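Side-chain contacts in heme-binding protein A / AI-2 binding protein A (Helicobacter pylori SS1, PDB 6OFQ), which binds peptides in the periplasm and probably hands them to an ABC transporter, as type II substrate-binding proteins of this family do: residues Y407-G410 and A411-K414; V119-S122 and F123-M127. All blocks are in the same frame, centred on the assembly; numbering follows the deposited sequence.

Contact 1 (Y407-G410 and A411-K414); sequences YEWG and AYLK
Leu413 lays its CD1 methyl over one face of the Trp409 indole, one helical turn further on. CD1 lies 3.7 Å from the centroid of the five-membered ring of Trp409, 15° off the ring normal, which makes this a CH-pi contact. The second branch, CD2, serves the six-membered ring and comes to 3.8 Å from Trp409 CZ2, so the fork spans both rings. Trp409 can receive it because its CG stands anti to the backbone N (chi1 -173°), which puts CG beside its own carbonyl carbon and carries the indole forward along the helix, toward Leu413.

Tyr412 meets the same indole at the six-membered ring. Its CD2 approaches Trp409 CZ3 at 3.9 Å; the side chains cross obliquely and meet at their rims, although the ring planes are only about 20° apart. At the ring edge of Tyr412, close to its plane, lies the CB of Tyr407; the CB atoms of Tyr407 and Tyr412 are 4.0 Å apart. The phenol ring of Tyr407 then leads away, and its hydroxyl is bonded to Glu405.

The backbone holds this spacing. Tyr412 N bonds to Glu408 O at 2.8 Å, and Leu413 N bonds to Trp409 O at 2.9 Å, almost straight. Lys414 N bonds to Gly410 O at 3.1 Å.

The polar ends of Trp409 and Tyr412 are tied to more distant parts of the chain. Trp409 NE1 donates to Asp51 OD2, a bond that should help fix the rotation of the indole. The Tyr412 hydroxyl is hydrogen-bonded to the carbonyl oxygen of Phe425.

Glu408 is the N-cap of helix 409-417. This first turn starts a beta-alpha-beta crossover from strand 400-407 to strand 423-429, both parallel to strand 373-380, which lies between them.

Contact 2 (V119-S122 and F123-M127); sequences VLFS and FERQM
Arg125 and Gln126 both turn back to the carbonyl oxygen of Ser122. Arg125 NE and Gln126 NE2 each donate to Ser122 O at 3.1 Å, arriving from opposite faces of the carbonyl plane. The Gln126 bond is nearly straight (172°) and lies in its amide plane; the Arg125 bond is more bent (145°). Arg125 CG sits between the backbone N and the carbonyl carbon (chi1 72°), which brings the extended chain back over the preceding turn. Arg125 NH1 forms a salt bridge with Asp45, and Gln126 NE2 also bonds to Phe183 O.

The amide N atoms of Phe123, Glu124 and Arg125 donate to the carbonyl oxygens of Val119, Leu120 and Phe121 respectively.

Two contacts are apolar. Arg125 CD lies over one face of the Phe121 ring, 4.1 Å from its centroid, a CH-pi contact. Val119 and Phe123 run side by side, with Val119 CG1 3.9 Å from Phe123 CD1.

The Glu124 carboxylate lies beside Leu120, OE2 near Leu120 CD2, while OE1 forms a salt bridge with Lys131.

Most of these are i to i+4 contacts; Arg125 to Ser122 is i to i+3. Helix 116-127 here packs on strand 153-160 of the antiparallel sheet.

Contact 2 comes first in the chain and contact 1 follows far later. Their centres are about 28 Å apart and their nearest atoms about 16 Å, so they do not touch. Contact 1 sits nearer the centre of the chain, about 15 Å against about 21 Å. It is a surface contact beside the mixed sheet that includes strands 373-380 and 423-429. Contact 2 is buried, its side chains touching strand 153-160 and helices 142-147 and 189-197. Both send a side chain to the same early part of the chain: Trp409 bonds to Asp51, and Arg125 pairs with Asp45.

Contact 1 (Y407-G410 and A411-K414)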
loop_
_atom_site.group_PDB
_atom_site.type_symbol
_atom_site.label_atom_id
_atom_site.label_comp_id
_atom_site.label_asym_id
_atom_site.label_seq_id
_atom_site.Cartn_x
_atom_site.Cartn_y
_atom_site.Cartn_z
ATOM N N TYR A 407 6.607 -3.590 -18.053
ATOM C CA TYR A 407 5.393 -4.370 -17.875
ATOM C C TYR A 407 4.265 -3.451 -17.412
ATOM O O TYR A 407 4.504 -2.494 -16.667
ATOM C CB TYR A 407 5.584 -5.424 -16.774
ATOM C CG TYR A 407 6.619 -6.450 -17.156
ATOM C CD1 TYR A 407 6.305 -7.437 -18.068
ATOM C CD2 TYR A 407 7.959 -6.306 -16.790
ATOM C CE1 TYR A 407 7.247 -8.339 -18.498
ATOM C CE2 TYR A 407 8.915 -7.205 -17.215
ATOM C CZ TYR A 407 8.543 -8.231 -18.036
ATOM O OH TYR A 407 9.515 -9.104 -18.538
ATOM N N GLU A 408 3.036 -3.759 -17.828
ATOM C CA GLU A 408 1.889 -3.052 -17.264
ATOM C C GLU A 408 1.760 -3.465 -15.797
ATOM O O GLU A 408 2.305 -4.467 -15.346
ATOM C CB GLU A 408 0.646 -3.579 -17.996
ATOM C CG GLU A 408 0.665 -3.310 -19.504
ATOM C CD GLU A 408 0.604 -1.835 -19.812
ATOM O OE1 GLU A 408 -0.144 -1.113 -19.130
ATOM O OE2 GLU A 408 1.323 -1.373 -20.725
ATOM N N TRP A 409 1.046 -2.650 -15.023
ATOM C CA TRP A 409 1.038 -2.784 -13.546
ATOM C C TRP A 409 0.600 -4.152 -13.033
ATOM O O TRP A 409 1.277 -4.707 -12.149
ATOM C CB TRP A 409 0.187 -1.677 -12.941
ATOM C CG TRP A 409 0.137 -1.480 -11.432
ATOM C CD1 TRP A 409 -0.989 -1.412 -10.649
ATOM C CD2 TRP A 409 1.264 -1.320 -10.551
ATOM N NE1 TRP A 409 -0.609 -1.165 -9.363
ATOM C CE2 TRP A 409 0.747 -1.084 -9.248
ATOM C CE3 TRP A 409 2.648 -1.338 -10.749
ATOM C CZ2 TRP A 409 1.554 -0.944 -8.141
ATOM C CZ3 TRP A 409 3.455 -1.171 -9.657
ATOM C CH2 TRP A 409 2.900 -0.917 -8.374
ATOM N N GLY A 410 -0.501 -4.682 -13.564
ATOM C CA GLY A 410 -0.881 -5.990 -13.011
ATOM C C GLY A 410 0.164 -7.063 -13.241
ATOM O O GLY A 410 0.473 -7.852 -12.357
ATOM N N ALA A 411 0.697 -7.142 -14.454
ATOM C CA ALA A 411 1.762 -8.078 -14.804
ATOM C C ALA A 411 2.987 -7.816 -13.958
ATOM O O ALA A 411 3.669 -8.754 -13.569
ATOM C CB ALA A 411 2.122 -8.057 -16.251
ATOM N N TYR A 412 3.290 -6.543 -13.732
ATOM C CA TYR A 412 4.508 -6.204 -12.992
ATOM C C TYR A 412 4.375 -6.754 -11.577
ATOM O O TYR A 412 5.310 -7.295 -11.005
ATOM C CB TYR A 412 4.642 -4.688 -12.993
ATOM C CG TYR A 412 5.906 -4.159 -12.364
ATOM C CD1 TYR A 412 6.997 -3.913 -13.128
ATOM C CD2 TYR A 412 5.949 -3.793 -11.023
ATOM C CE1 TYR A 412 8.173 -3.441 -12.597
ATOM C CE2 TYR A 412 7.114 -3.273 -10.483
ATOM C CZ TYR A 412 8.206 -3.053 -11.302
ATOM O OH TYR A 412 9.398 -2.497 -10.865
ATOM N N LEU A 413 3.265 -6.475 -10.928
ATOM C CA LEU A 413 2.998 -7.008 -9.565
ATOM C C LEU A 413 3.077 -8.538 -9.526
ATOM O O LEU A 413 3.670 -9.098 -8.615
ATOM C CB LEU A 413 1.619 -6.539 -9.089
ATOM C CG LEU A 413 1.428 -5.032 -8.851
ATOM C CD1 LEU A 413 -0.035 -4.626 -8.726
ATOM C CD2 LEU A 413 2.050 -4.697 -7.521
ATOM N N LYS A 414 2.589 -9.187 -10.574
ATOM C CA LYS A 414 2.589 -10.654 -10.565
ATOM C C LYS A 414 4.011 -11.195 -10.715
ATOM O O LYS A 414 4.514 -12.033 -9.934
ATOM C CB LYS A 414 1.701 -11.153 -11.720
ATOM C CG LYS A 414 1.624 -12.672 -11.853
ATOM C CD LYS A 414 0.863 -13.197 -13.082
ATOM C CE LYS A 414 0.948 -14.720 -13.073
ATOM N NZ LYS A 414 0.471 -15.446 -11.839
#

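Contact 2 (V119-S122 and F123-M127)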
loop_
_atom_site.group_PDB
_atom_site.type_symbol
_atom_site.label_atom_id
_atom_site.label_comp_id
_atom_site.label_asym_id
_atom_site.label_seq_id
_atom_site.Cartn_x
_atom_site.Cartn_y
_atom_site.Cartn_z
ATOM N N VAL A 119 -17.192 -11.137 10.370
ATOM C CA VAL A 119 -15.794 -11.025 10.833
ATOM C C VAL A 119 -15.102 -12.375 10.731
ATOM O O VAL A 119 -14.008 -12.496 10.230
ATOM C CB VAL A 119 -15.709 -10.403 12.218
ATOM C CG1 VAL A 119 -14.269 -10.215 12.637
ATOM C CG2 VAL A 119 -16.469 -9.087 12.314
ATOM N N LEU A 120 -15.732 -13.421 11.291
ATOM C CA LEU A 120 -15.235 -14.777 11.179
ATOM C C LEU A 120 -15.015 -15.129 9.740
ATOM O O LEU A 120 -13.957 -15.630 9.393
ATOM C CB LEU A 120 -16.169 -15.809 11.849
ATOM C CG LEU A 120 -16.350 -15.698 13.364
ATOM C CD1 LEU A 120 -17.196 -16.898 13.821
ATOM C CD2 LEU A 120 -14.988 -15.739 14.032
ATOM N N PHE A 121 -15.979 -14.896 8.847
ATOM C CA PHE A 121 -15.712 -15.268 7.469
ATOM C C PHE A 121 -14.499 -14.562 6.865
ATOM O O PHE A 121 -13.628 -15.161 6.249
ATOM C CB PHE A 121 -16.920 -14.857 6.633
ATOM C CG PHE A 121 -16.703 -15.001 5.120
ATOM C CD1 PHE A 121 -16.446 -16.221 4.529
ATOM C CD2 PHE A 121 -16.631 -13.863 4.340
ATOM C CE1 PHE A 121 -16.237 -16.347 3.172
ATOM C CE2 PHE A 121 -16.369 -13.993 2.970
ATOM C CZ PHE A 121 -16.135 -15.203 2.422
ATOM N N SER A 122 -14.417 -13.264 7.125
ATOM C CA SER A 122 -13.400 -12.423 6.492
ATOM C C SER A 122 -11.987 -12.768 6.911
ATOM O O SER A 122 -11.075 -12.674 6.113
ATOM C CB SER A 122 -13.730 -10.960 6.768
ATOM O OG SER A 122 -14.974 -10.581 6.194
ATOM N N PHE A 123 -11.848 -13.116 8.198
ATOM C CA PHE A 123 -10.558 -13.502 8.754
ATOM C C PHE A 123 -10.255 -14.978 8.568
ATOM O O PHE A 123 -9.168 -15.348 8.179
ATOM C CB PHE A 123 -10.463 -13.140 10.252
ATOM C CG PHE A 123 -10.224 -11.673 10.565
ATOM C CD1 PHE A 123 -11.173 -10.709 10.295
ATOM C CD2 PHE A 123 -9.073 -11.292 11.216
ATOM C CE1 PHE A 123 -10.918 -9.370 10.488
ATOM C CE2 PHE A 123 -8.852 -9.978 11.460
ATOM C CZ PHE A 123 -9.805 -9.045 11.215
ATOM N N GLU A 124 -11.219 -15.846 8.929
ATOM C CA GLU A 124 -11.003 -17.274 8.897
ATOM C C GLU A 124 -10.700 -17.832 7.508
ATOM O O GLU A 124 -9.922 -18.772 7.379
ATOM C CB GLU A 124 -12.087 -18.118 9.532
ATOM C CG GLU A 124 -12.252 -17.920 11.022
ATOM C CD GLU A 124 -13.406 -18.785 11.561
ATOM O OE1 GLU A 124 -14.368 -19.105 10.842
ATOM O OE2 GLU A 124 -13.314 -18.983 12.788
ATOM N N ARG A 125 -11.215 -17.174 6.486
ATOM C CA ARG A 125 -10.916 -17.604 5.153
ATOM C C ARG A 125 -9.435 -17.505 4.838
ATOM O O ARG A 125 -8.922 -18.226 3.969
ATOM C CB ARG A 125 -11.755 -16.805 4.179
ATOM C CG ARG A 125 -11.323 -15.344 4.007
ATOM C CD ARG A 125 -12.377 -14.516 3.303
ATOM N NE ARG A 125 -11.961 -13.125 3.136
ATOM C CZ ARG A 125 -11.757 -12.480 2.001
ATOM N NH1 ARG A 125 -11.948 -13.073 0.833
ATOM N NH2 ARG A 125 -11.412 -11.199 2.024
ATOM N N GLN A 126 -8.738 -16.558 5.463
ATOM C CA GLN A 126 -7.308 -16.363 5.270
ATOM C C GLN A 126 -6.508 -17.234 6.202
ATOM O O GLN A 126 -5.422 -17.687 5.826
ATOM C CB GLN A 126 -6.972 -14.876 5.454
ATOM C CG GLN A 126 -7.922 -13.948 4.711
ATOM C CD GLN A 126 -7.510 -12.476 4.680
ATOM O OE1 GLN A 126 -6.363 -12.196 4.291
ATOM N NE2 GLN A 126 -8.401 -11.554 5.087
ATOM N N MET A 127 -7.019 -17.442 7.405
ATOM C CA MET A 127 -6.307 -18.188 8.458
ATOM C C MET A 127 -6.300 -19.707 8.195
ATOM O O MET A 127 -5.305 -20.355 8.530
ATOM C CB MET A 127 -6.987 -17.921 9.792
ATOM C CG MET A 127 -6.145 -18.394 10.954
ATOM S SD MET A 127 -6.647 -17.559 12.438
ATOM C CE MET A 127 -8.317 -18.017 12.649
#